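Local atomic coordinates of lectin (Pleurotus ostreatus, PDB entry 6T1D), a protein that binds galactose-containing sugars, such as melibiose, at sites where a calcium ion holds the sugar through its hydroxyl groups. Residues Ser34-Ile39 with Phe146-Ser151; Thr246-Gly251 with Thr277-Ala282; Ile53-Phe58 with Ala118-Val123. One frame throughout, in Å; residues are numbered along the deposited sequence.

Interaction 1: residues Ser34-Ile39 with Phe146-Ser151. Unlike the reference sequence in segment 34-39: Ser34 (reference Asn), Thr35 (reference Ala).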
loop_
_atom_site.group_PDB
_atom_site.type_symbol
_atom_site.label_atom_id
_atom_site.label_comp_id
_atom_site.label_asym_id
_atom_site.label_seq_id
_atom_site.Cartn_x
_atom_site.Cartn_y
_atom_site.Cartn_z
ATOM N N SER A 34 25.708 -25.287 -16.928
ATOM C CA SER A 34 26.385 -26.243 -17.798
ATOM C C SER A 34 26.610 -25.713 -19.212
ATOM O O SER A 34 27.417 -26.281 -19.947
ATOM C CB SER A 34 25.628 -27.573 -17.828
ATOM O OG SER A 34 24.338 -27.432 -18.396
ATOM N N THR A 35 25.928 -24.656 -19.625
ATOM C CA THR A 35 26.179 -24.083 -20.941
ATOM C C THR A 35 26.983 -22.789 -20.890
ATOM O O THR A 35 27.222 -22.175 -21.935
ATOM C CB THR A 35 24.861 -23.858 -21.682
ATOM O OG1 THR A 35 23.928 -23.201 -20.812
ATOM C CG2 THR A 35 24.301 -25.160 -22.158
ATOM N N SER A 36 27.441 -22.377 -19.718
ATOM C CA SER A 36 28.179 -21.135 -19.614
ATOM C C SER A 36 29.665 -21.433 -19.652
ATOM O O SER A 36 30.107 -22.557 -19.438
ATOM C CB SER A 36 27.839 -20.387 -18.329
ATOM O OG SER A 36 28.456 -21.029 -17.240
ATOM N N LYS A 37 30.436 -20.414 -19.978
ATOM C CA LYS A 37 31.871 -20.559 -20.080
ATOM C C LYS A 37 32.510 -19.617 -19.079
ATOM O O LYS A 37 31.927 -18.590 -18.711
ATOM C CB LYS A 37 32.376 -20.254 -21.496
ATOM C CG LYS A 37 31.538 -20.873 -22.608
ATOM C CD LYS A 37 32.045 -20.430 -23.971
ATOM C CE LYS A 37 31.140 -20.911 -25.102
ATOM N NZ LYS A 37 31.436 -20.216 -26.397
ATOM N N TRP A 38 33.701 -19.990 -18.623
ATOM C CA TRP A 38 34.526 -19.078 -17.855
ATOM C C TRP A 38 35.144 -18.084 -18.819
ATOM O O TRP A 38 35.583 -18.458 -19.909
ATOM C CB TRP A 38 35.616 -19.838 -17.097
ATOM C CG TRP A 38 35.129 -20.800 -16.034
ATOM C CD1 TRP A 38 34.907 -22.132 -16.182
ATOM C CD2 TRP A 38 34.857 -20.498 -14.655
ATOM N NE1 TRP A 38 34.492 -22.681 -14.989
ATOM C CE2 TRP A 38 34.457 -21.699 -14.036
ATOM C CE3 TRP A 38 34.916 -19.330 -13.886
ATOM C CZ2 TRP A 38 34.102 -21.767 -12.692
ATOM C CZ3 TRP A 38 34.567 -19.398 -12.555
ATOM C CH2 TRP A 38 34.162 -20.613 -11.969
ATOM N N ILE A 39 35.126 -16.807 -18.451
ATOM C CA ILE A 39 35.686 -15.762 -19.298
ATOM C C ILE A 39 36.646 -14.907 -18.481
ATOM O O ILE A 39 36.571 -14.853 -17.250
ATOM C CB ILE A 39 34.590 -14.897 -19.932
ATOM C CG1 ILE A 39 33.799 -14.174 -18.842
ATOM C CG2 ILE A 39 33.673 -15.756 -20.773
ATOM C CD1 ILE A 39 32.724 -13.226 -19.359
ATOM N N PHE A 146 20.942 -16.576 -21.019
ATOM C CA PHE A 146 22.157 -15.919 -21.469
ATOM C C PHE A 146 23.261 -16.311 -20.496
ATOM O O PHE A 146 22.994 -16.513 -19.305
ATOM C CB PHE A 146 21.965 -14.403 -21.518
ATOM C CG PHE A 146 20.807 -13.970 -22.378
ATOM C CD1 PHE A 146 20.978 -13.715 -23.730
ATOM C CD2 PHE A 146 19.543 -13.820 -21.837
ATOM C CE1 PHE A 146 19.911 -13.323 -24.525
ATOM C CE2 PHE A 146 18.469 -13.427 -22.629
ATOM C CZ PHE A 146 18.656 -13.178 -23.975
ATOM N N VAL A 147 24.486 -16.476 -21.008
ATOM C CA VAL A 147 25.606 -16.997 -20.230
ATOM C C VAL A 147 26.823 -16.119 -20.467
ATOM O O VAL A 147 26.842 -15.272 -21.359
ATOM C CB VAL A 147 25.961 -18.464 -20.568
ATOM C CG1 VAL A 147 24.758 -19.401 -20.423
ATOM C CG2 VAL A 147 26.584 -18.560 -21.933
ATOM N N THR A 148 27.850 -16.334 -19.645
ATOM C CA THR A 148 29.147 -15.721 -19.894
ATOM C C THR A 148 29.837 -16.414 -21.065
ATOM O O THR A 148 29.965 -17.640 -21.090
ATOM C CB THR A 148 30.039 -15.799 -18.654
ATOM O OG1 THR A 148 29.920 -17.094 -18.042
ATOM C CG2 THR A 148 29.643 -14.725 -17.651
ATOM N N ASP A 149 30.254 -15.629 -22.048
ATOM C CA ASP A 149 30.979 -16.149 -23.194
ATOM C C ASP A 149 31.662 -14.962 -23.870
ATOM O O ASP A 149 31.807 -13.891 -23.267
ATOM C CB ASP A 149 30.041 -16.944 -24.119
ATOM C CG ASP A 149 28.851 -16.136 -24.574
ATOM O OD1 ASP A 149 28.974 -14.911 -24.732
ATOM O OD2 ASP A 149 27.779 -16.731 -24.784
ATOM N N GLU A 150 32.063 -15.144 -25.126
ATOM C CA GLU A 150 32.800 -14.112 -25.844
ATOM C C GLU A 150 31.948 -12.905 -26.208
ATOM O O GLU A 150 32.514 -11.892 -26.639
ATOM C CB GLU A 150 33.406 -14.704 -27.113
ATOM C CG GLU A 150 32.350 -15.206 -28.089
ATOM C CD GLU A 150 31.864 -16.606 -27.756
ATOM O OE1 GLU A 150 32.428 -17.230 -26.823
ATOM O OE2 GLU A 150 30.918 -17.076 -28.425
ATOM N N SER A 151 30.619 -12.979 -26.053
ATOM C CA SER A 151 29.747 -11.840 -26.331
ATOM C C SER A 151 29.789 -10.776 -25.243
ATOM O O SER A 151 29.100 -9.758 -25.370
ATOM C CB SER A 151 28.299 -12.297 -26.532
ATOM O OG SER A 151 27.701 -12.704 -25.312
#

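Interaction 2: residues Thr246-Gly251 with Thr277-Ala282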
loop_
_atom_site.group_PDB
_atom_site.type_symbol
_atom_site.label_atom_id
_atom_site.label_comp_id
_atom_site.label_asym_id
_atom_site.label_seq_id
_atom_site.Cartn_x
_atom_site.Cartn_y
_atom_site.Cartn_z
ATOM N N THR A 246 -1.550 -25.651 0.126
ATOM C CA THR A 246 -1.806 -25.013 -1.159
ATOM C C THR A 246 -1.532 -23.527 -1.002
ATOM O O THR A 246 -1.826 -22.946 0.049
ATOM C CB THR A 246 -3.232 -25.235 -1.661
ATOM O OG1 THR A 246 -3.424 -26.630 -1.905
ATOM C CG2 THR A 246 -3.444 -24.496 -2.972
ATOM N N LEU A 247 -0.911 -22.934 -2.020
ATOM C CA LEU A 247 -0.408 -21.569 -1.966
ATOM C C LEU A 247 -1.184 -20.683 -2.934
ATOM O O LEU A 247 -1.410 -21.063 -4.089
ATOM C CB LEU A 247 1.090 -21.555 -2.293
ATOM C CG LEU A 247 1.816 -20.219 -2.435
ATOM C CD1 LEU A 247 1.750 -19.469 -1.141
ATOM C CD2 LEU A 247 3.261 -20.458 -2.826
ATOM N N TYR A 248 -1.574 -19.498 -2.469
ATOM C CA TYR A 248 -2.316 -18.537 -3.273
ATOM C C TYR A 248 -1.628 -17.185 -3.241
ATOM O O TYR A 248 -1.181 -16.735 -2.181
ATOM C CB TYR A 248 -3.729 -18.348 -2.755
ATOM C CG TYR A 248 -4.522 -19.623 -2.588
ATOM C CD1 TYR A 248 -4.491 -20.327 -1.397
ATOM C CD2 TYR A 248 -5.322 -20.102 -3.609
ATOM C CE1 TYR A 248 -5.219 -21.487 -1.235
ATOM C CE2 TYR A 248 -6.054 -21.259 -3.455
ATOM C CZ TYR A 248 -5.997 -21.947 -2.269
ATOM O OH TYR A 248 -6.730 -23.099 -2.122
ATOM N N VAL A 249 -1.620 -16.495 -4.380
ATOM C CA VAL A 249 -1.121 -15.126 -4.450
ATOM C C VAL A 249 -2.193 -14.251 -5.092
ATOM O O VAL A 249 -2.672 -14.543 -6.194
ATOM C CB VAL A 249 0.233 -15.034 -5.187
ATOM C CG1 VAL A 249 0.132 -15.464 -6.642
ATOM C CG2 VAL A 249 0.807 -13.632 -5.075
ATOM N N ASN A 250 -2.609 -13.212 -4.366
ATOM C CA ASN A 250 -3.720 -12.336 -4.753
ATOM C C ASN A 250 -4.988 -13.116 -5.109
ATOM O O ASN A 250 -5.799 -12.672 -5.923
ATOM C CB ASN A 250 -3.307 -11.410 -5.888
ATOM C CG ASN A 250 -2.220 -10.463 -5.470
ATOM O OD1 ASN A 250 -2.266 -9.916 -4.364
ATOM N ND2 ASN A 250 -1.222 -10.273 -6.333
ATOM N N GLY A 251 -5.202 -14.262 -4.464
ATOM C CA GLY A 251 -6.367 -15.080 -4.723
ATOM C C GLY A 251 -6.173 -16.173 -5.756
ATOM O O GLY A 251 -7.018 -17.072 -5.849
ATOM N N THR A 277 -0.839 -10.141 -1.691
ATOM C CA THR A 277 -1.192 -10.956 -0.526
ATOM C C THR A 277 -0.949 -12.426 -0.836
ATOM O O THR A 277 -1.490 -12.952 -1.814
ATOM C CB THR A 277 -2.654 -10.747 -0.130
ATOM O OG1 THR A 277 -2.800 -9.518 0.587
ATOM C CG2 THR A 277 -3.153 -11.906 0.718
ATOM N N PHE A 278 -0.116 -13.080 -0.029
ATOM C CA PHE A 278 0.132 -14.512 -0.154
ATOM C C PHE A 278 -0.686 -15.226 0.910
ATOM O O PHE A 278 -0.718 -14.795 2.066
ATOM C CB PHE A 278 1.615 -14.835 0.016
ATOM C CG PHE A 278 2.528 -13.987 -0.841
ATOM C CD1 PHE A 278 2.929 -12.730 -0.402
ATOM C CD2 PHE A 278 3.013 -14.450 -2.054
ATOM C CE1 PHE A 278 3.782 -11.932 -1.168
ATOM C CE2 PHE A 278 3.864 -13.664 -2.812
ATOM C CZ PHE A 278 4.251 -12.400 -2.364
ATOM N N ALA A 279 -1.374 -16.288 0.523
ATOM C CA ALA A 279 -2.202 -17.040 1.455
ATOM C C ALA A 279 -1.874 -18.511 1.312
ATOM O O ALA A 279 -1.513 -18.977 0.228
ATOM C CB ALA A 279 -3.685 -16.812 1.231
ATOM N N ILE A 280 -1.911 -19.217 2.435
ATOM C CA ILE A 280 -1.598 -20.637 2.491
ATOM C C ILE A 280 -2.761 -21.371 3.142
ATOM O O ILE A 280 -3.330 -20.902 4.130
ATOM C CB ILE A 280 -0.291 -20.895 3.275
ATOM C CG1 ILE A 280 0.859 -20.068 2.694
ATOM C CG2 ILE A 280 0.030 -22.385 3.341
ATOM C CD1 ILE A 280 2.151 -20.257 3.433
ATOM N N ASN A 281 -3.136 -22.500 2.578
ATOM C CA ASN A 281 -4.058 -23.410 3.247
ATOM C C ASN A 281 -3.272 -24.688 3.507
ATOM O O ASN A 281 -3.013 -25.463 2.580
ATOM C CB ASN A 281 -5.314 -23.655 2.419
ATOM C CG ASN A 281 -6.257 -24.634 3.072
ATOM O OD1 ASN A 281 -6.046 -25.061 4.204
ATOM N ND2 ASN A 281 -7.331 -24.969 2.374
ATOM N N ALA A 282 -2.866 -24.878 4.761
ATOM C CA ALA A 282 -2.085 -26.031 5.177
ATOM C C ALA A 282 -2.972 -26.983 5.956
ATOM O O ALA A 282 -3.876 -26.553 6.675
ATOM C CB ALA A 282 -0.906 -25.614 6.047
#

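Interaction 3: residues Ile53-Phe58 with Ala118-Val123. With CA (calcium ion), chain S; GLA (alpha-D-galactopyranose), chain G.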
loop_
_atom_site.group_PDB
_atom_site.type_symbol
_atom_site.label_atom_id
_atom_site.label_comp_id
_atom_site.label_asym_id
_atom_site.label_seq_id
_atom_site.Cartn_x
_atom_site.Cartn_y
_atom_site.Cartn_z
ATOM N N ILE A 53 47.307 -10.290 -10.217
ATOM C CA ILE A 53 46.348 -9.593 -9.374
ATOM C C ILE A 53 45.819 -8.407 -10.154
ATOM O O ILE A 53 46.597 -7.644 -10.739
ATOM C CB ILE A 53 46.992 -9.135 -8.055
ATOM C CG1 ILE A 53 47.481 -10.320 -7.223
ATOM C CG2 ILE A 53 46.039 -8.234 -7.275
ATOM C CD1 ILE A 53 47.975 -9.910 -5.859
ATOM N N SER A 54 44.496 -8.280 -10.221
ATOM C CA SER A 54 43.885 -7.191 -10.973
ATOM C C SER A 54 42.377 -7.200 -10.770
ATOM O O SER A 54 41.790 -8.198 -10.340
ATOM C CB SER A 54 44.217 -7.289 -12.468
ATOM O OG SER A 54 43.838 -8.549 -12.999
ATOM N N THR A 55 41.759 -6.083 -11.137
ATOM C CA THR A 55 40.314 -5.947 -11.217
ATOM C C THR A 55 39.968 -5.571 -12.650
ATOM O O THR A 55 40.561 -4.643 -13.205
ATOM C CB THR A 55 39.803 -4.871 -10.253
ATOM O OG1 THR A 55 40.241 -5.165 -8.920
ATOM C CG2 THR A 55 38.285 -4.830 -10.273
ATOM N N ARG A 56 39.018 -6.282 -13.246
ATOM C CA ARG A 56 38.716 -6.105 -14.658
ATOM C C ARG A 56 37.212 -6.041 -14.884
ATOM O O ARG A 56 36.434 -6.641 -14.135
ATOM C CB ARG A 56 39.321 -7.248 -15.488
ATOM C CG ARG A 56 40.847 -7.314 -15.442
ATOM C CD ARG A 56 41.467 -6.168 -16.228
ATOM N NE ARG A 56 42.927 -6.249 -16.321
ATOM C CZ ARG A 56 43.770 -5.589 -15.529
ATOM N NH1 ARG A 56 43.302 -4.790 -14.577
ATOM N NH2 ARG A 56 45.083 -5.722 -15.688
ATOM N N PRO A 57 36.773 -5.274 -15.867
ATOM C CA PRO A 57 35.328 -5.105 -16.085
ATOM C C PRO A 57 34.759 -5.977 -17.197
ATOM O O PRO A 57 35.443 -6.238 -18.194
ATOM C CB PRO A 57 35.227 -3.618 -16.431
ATOM C CG PRO A 57 36.518 -3.345 -17.189
ATOM C CD PRO A 57 37.568 -4.291 -16.628
ATOM N N PHE A 58 33.487 -6.370 -17.063
ATOM C CA PHE A 58 32.790 -7.226 -18.022
ATOM C C PHE A 58 31.371 -6.723 -18.211
ATOM O O PHE A 58 30.659 -6.520 -17.226
ATOM C CB PHE A 58 32.736 -8.674 -17.540
ATOM C CG PHE A 58 34.070 -9.274 -17.305
ATOM C CD1 PHE A 58 34.685 -9.159 -16.069
ATOM C CD2 PHE A 58 34.741 -9.932 -18.328
ATOM C CE1 PHE A 58 35.938 -9.711 -15.855
ATOM C CE2 PHE A 58 35.983 -10.475 -18.119
ATOM C CZ PHE A 58 36.585 -10.365 -16.881
ATOM N N ALA A 118 32.465 -6.796 -12.122
ATOM C CA ALA A 118 33.856 -6.412 -11.879
ATOM C C ALA A 118 34.526 -7.578 -11.169
ATOM O O ALA A 118 34.385 -7.738 -9.955
ATOM C CB ALA A 118 33.954 -5.134 -11.054
ATOM N N GLY A 119 35.248 -8.393 -11.927
ATOM C CA GLY A 119 35.917 -9.545 -11.361
ATOM C C GLY A 119 37.299 -9.182 -10.859
ATOM O O GLY A 119 37.908 -8.221 -11.317
ATOM N N GLN A 120 37.784 -9.965 -9.900
ATOM C CA GLN A 120 39.055 -9.704 -9.235
ATOM C C GLN A 120 39.855 -10.988 -9.156
ATOM O O GLN A 120 39.331 -12.021 -8.725
ATOM C CB GLN A 120 38.859 -9.180 -7.817
ATOM C CG GLN A 120 38.270 -7.808 -7.690
ATOM C CD GLN A 120 38.022 -7.460 -6.238
ATOM O OE1 GLN A 120 38.693 -7.979 -5.348
ATOM N NE2 GLN A 120 37.043 -6.598 -5.989
ATOM N N ASN A 121 41.120 -10.926 -9.560
ATOM C CA ASN A 121 42.069 -11.998 -9.293
ATOM C C ASN A 121 42.910 -11.588 -8.090
ATOM O O ASN A 121 43.654 -10.605 -8.160
ATOM C CB ASN A 121 42.957 -12.262 -10.508
ATOM C CG ASN A 121 43.680 -13.570 -10.410
ATOM O OD1 ASN A 121 43.245 -14.477 -9.691
ATOM N ND2 ASN A 121 44.798 -13.688 -11.124
ATOM N N LEU A 122 42.808 -12.345 -7.001
ATOM C CA LEU A 122 43.406 -11.957 -5.729
ATOM C C LEU A 122 44.655 -12.747 -5.378
ATOM O O LEU A 122 45.253 -12.500 -4.325
ATOM C CB LEU A 122 42.382 -12.085 -4.596
ATOM C CG LEU A 122 41.115 -11.261 -4.788
ATOM C CD1 LEU A 122 40.176 -11.458 -3.618
ATOM C CD2 LEU A 122 41.464 -9.798 -4.951
ATOM N N VAL A 123 45.057 -13.697 -6.210
ATOM C CA VAL A 123 46.256 -14.480 -5.972
ATOM C C VAL A 123 47.177 -14.279 -7.157
ATOM O O VAL A 123 46.790 -14.537 -8.303
ATOM C CB VAL A 123 45.946 -15.971 -5.783
ATOM C CG1 VAL A 123 47.249 -16.740 -5.631
ATOM C CG2 VAL A 123 45.019 -16.178 -4.592
HETATM CA CA CA S . 43.130 -16.588 -8.779
HETATM C C1 GLA G . 43.594 -21.158 -5.555
HETATM C C2 GLA G . 43.425 -19.638 -5.596
HETATM C C3 GLA G . 42.571 -19.208 -6.716
HETATM C C4 GLA G . 43.040 -19.748 -8.006
HETATM C C5 GLA G . 43.216 -21.275 -7.961
HETATM C C6 GLA G . 43.855 -21.733 -9.262
HETATM O O2 GLA G . 42.828 -19.200 -4.355
HETATM O O3 GLA G . 42.576 -17.712 -6.783
HETATM O O4 GLA G . 44.305 -19.140 -8.337
HETATM O O5 GLA G . 44.062 -21.699 -6.847
HETATM O O6 GLA G . 44.381 -23.036 -9.101
#

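Interaction 1: residues Ser34-Ile39 with Phe146-Ser151
Thr148 and Lys37 hold each other by two hydrogen bonds that run in opposite directions, a compact example of how two segments can be clasped at a single point. Lys37 N donates to Thr148 O over 3.0 Å, and the hydroxyl Thr148 OG1 returns a bond to Lys37 O at 2.6 Å, lying in the plane of that carbonyl. The hydroxyl is set for this by its first torsion (chi1 42°), which places OG1 between its own backbone N and carbonyl carbon. There it also hydrogen-bonds with Ala132 N of strand 129-138, so that the one oxygen joins three parts of the chain.

Packing is closest on the inner side of this clasp. Ile39 lays CD1 against Thr148 CB at 3.8 Å, crossing the threonine at a slant, while its CG2 branch rests 3.6 Å from Asp149 O. At the other end Ser36 CB presses on Val147 CB at 3.5 Å, tighter than usual for two carbons. Ser36 OG does not reach across, but bonds to Leu33 O on its own side.

The outer rim is looser. The extended Lys37 chain passes with CD 4.0 Å from Asp149 CB, alongside Val178, and ends in a salt bridge from NZ to Glu150 OE1 at 3.2 Å, on the syn lone pair. Glu150 is exposed. Asp149 OD1 accepts from Ser151 N, which makes an Asx turn just after strand 143-147, and also from Ser151 OG.

The chemistry implies a division of labour: sheltered backbone and hydroxyl bonds fix the position of the two segments, whereas the outlying ion pair, being near solvent, is likely to add less and to be more mobile.

Interaction 2: residues Thr246-Gly251 with Thr277-Ala282
Leu247 and Ile280 face each other across a non-hydrogen-bonded pair, and how they fit depends on torsion. Leu247 holds CG trans to its backbone N (chi1 174°), and its second torsion then turns CD1 toward the neighbouring strand, 4.0 Å from Ile280 CG1 and 3.6 Å from Ala279 O; the two side chains slant across one another. Two residues on, Val249 and Phe278 lie side by side and point the same way, and Val249 CG2 is 3.8 Å from Phe278 CE2. All four project from one face of the sheet, toward the buried interior, where Phe278 also packs on Ile295 and Ile297 and Ile280 on Val291, all from strand 290-299.

The face carrying Thr246, Tyr248, Ala279 and Asn281 is handled differently. Tyr248 turns CG away from its own carbonyl carbon (chi1 -53°), and the edge of its ring is brought to Asn281 CB, 4.2 Å from CE1, and to Ala279 O. Phe323 meets the same ring with its plane almost perpendicular. The Thr246 hydroxyl, OG1, is hydrogen-bonded with Ser256 OG.

Backbone bonds join Thr246 with Asn281 and Tyr248 with Ala279 in both directions; the Tyr248 N to Ala279 O bond is 2.7 Å long. Beyond the strand, Asn250 continues the pairing. Its N donates to Thr277 O at 2.8 Å, and its side chain takes over as acceptor: Thr277 N reaches Asn250 OD1 at 3.0 Å from above the carbonyl plane, 40° out of it. Asn250 ND2 bonds to Asn276 OD1, so both ends of the amide are fixed.

Asn250 and Gly251, at backbone angles close to type I', form a two-residue hairpin turn between strands 244-249 and 252-257, in a sheet packed on strand 290-299 as in beta-sandwich carbohydrate-binding modules.

Interaction 3: residues Ile53-Phe58 with Ala118-Val123
Asn121 OD1 binds calcium at 2.3 Å, and its amide is held by ND2 bonding to Ile52 O, the residue just before Ile53-Phe58. Asn121 ends one strand of an antiparallel pair in a beta-sandwich lectin domain, where the strands give way to the calcium and sugar site. Across the pair, Ser54 N bonds to Asn121 O at 3.2 Å and Asn121 N answers with a bond to Ser54 O. Ile53 CA adds a CA-H...O contact to Asn121 O, 3.1 Å away. Further along, Arg56 N bonds to Gly119 O, while the return bond from Gly119 N is weak.

On one face Thr55 and Gln120 lie side by side, with Thr55 OG1 3.5 Å from Gln120 CG. On the other, Arg56 folds back so that Ser54 CB lies over one face of its guanidinium, toward the rim; the guanidinium also forms a salt bridge with Glu43.

Asp80, Asp81, Ser126 and Pro127 supply the other protein ligands of the metal. Galactose completes the shell with its O3 at 2.4 Å and O4 at 2.8 Å from the calcium. Beside it, Val123 CG2 lies 3.6 Å from galactose O3.

How the interactions relate
Interactions 1 and 3 belong to neighbouring parts of the chain, with interaction 3 nested in the loop that interaction 1 closes; they touch where Ile39 CD1 meets Phe58 CD2 at 4.0 Å. Interaction 2 stands on the opposite side of the chain's centre, its centre about 38 Å from that of interaction 1 and about 44 Å from that of interaction 3. It is the most buried, a regular strand pair with an apolar face. Interaction 3 also pairs strands, but is partly exposed and ends in a calcium ligand beside the bound sugar. Interaction 1, partly buried too, joins irregular segments: one backbone bond, a hydroxyl bond and an ion pair, where the others rest mainly on repeated backbone bonds.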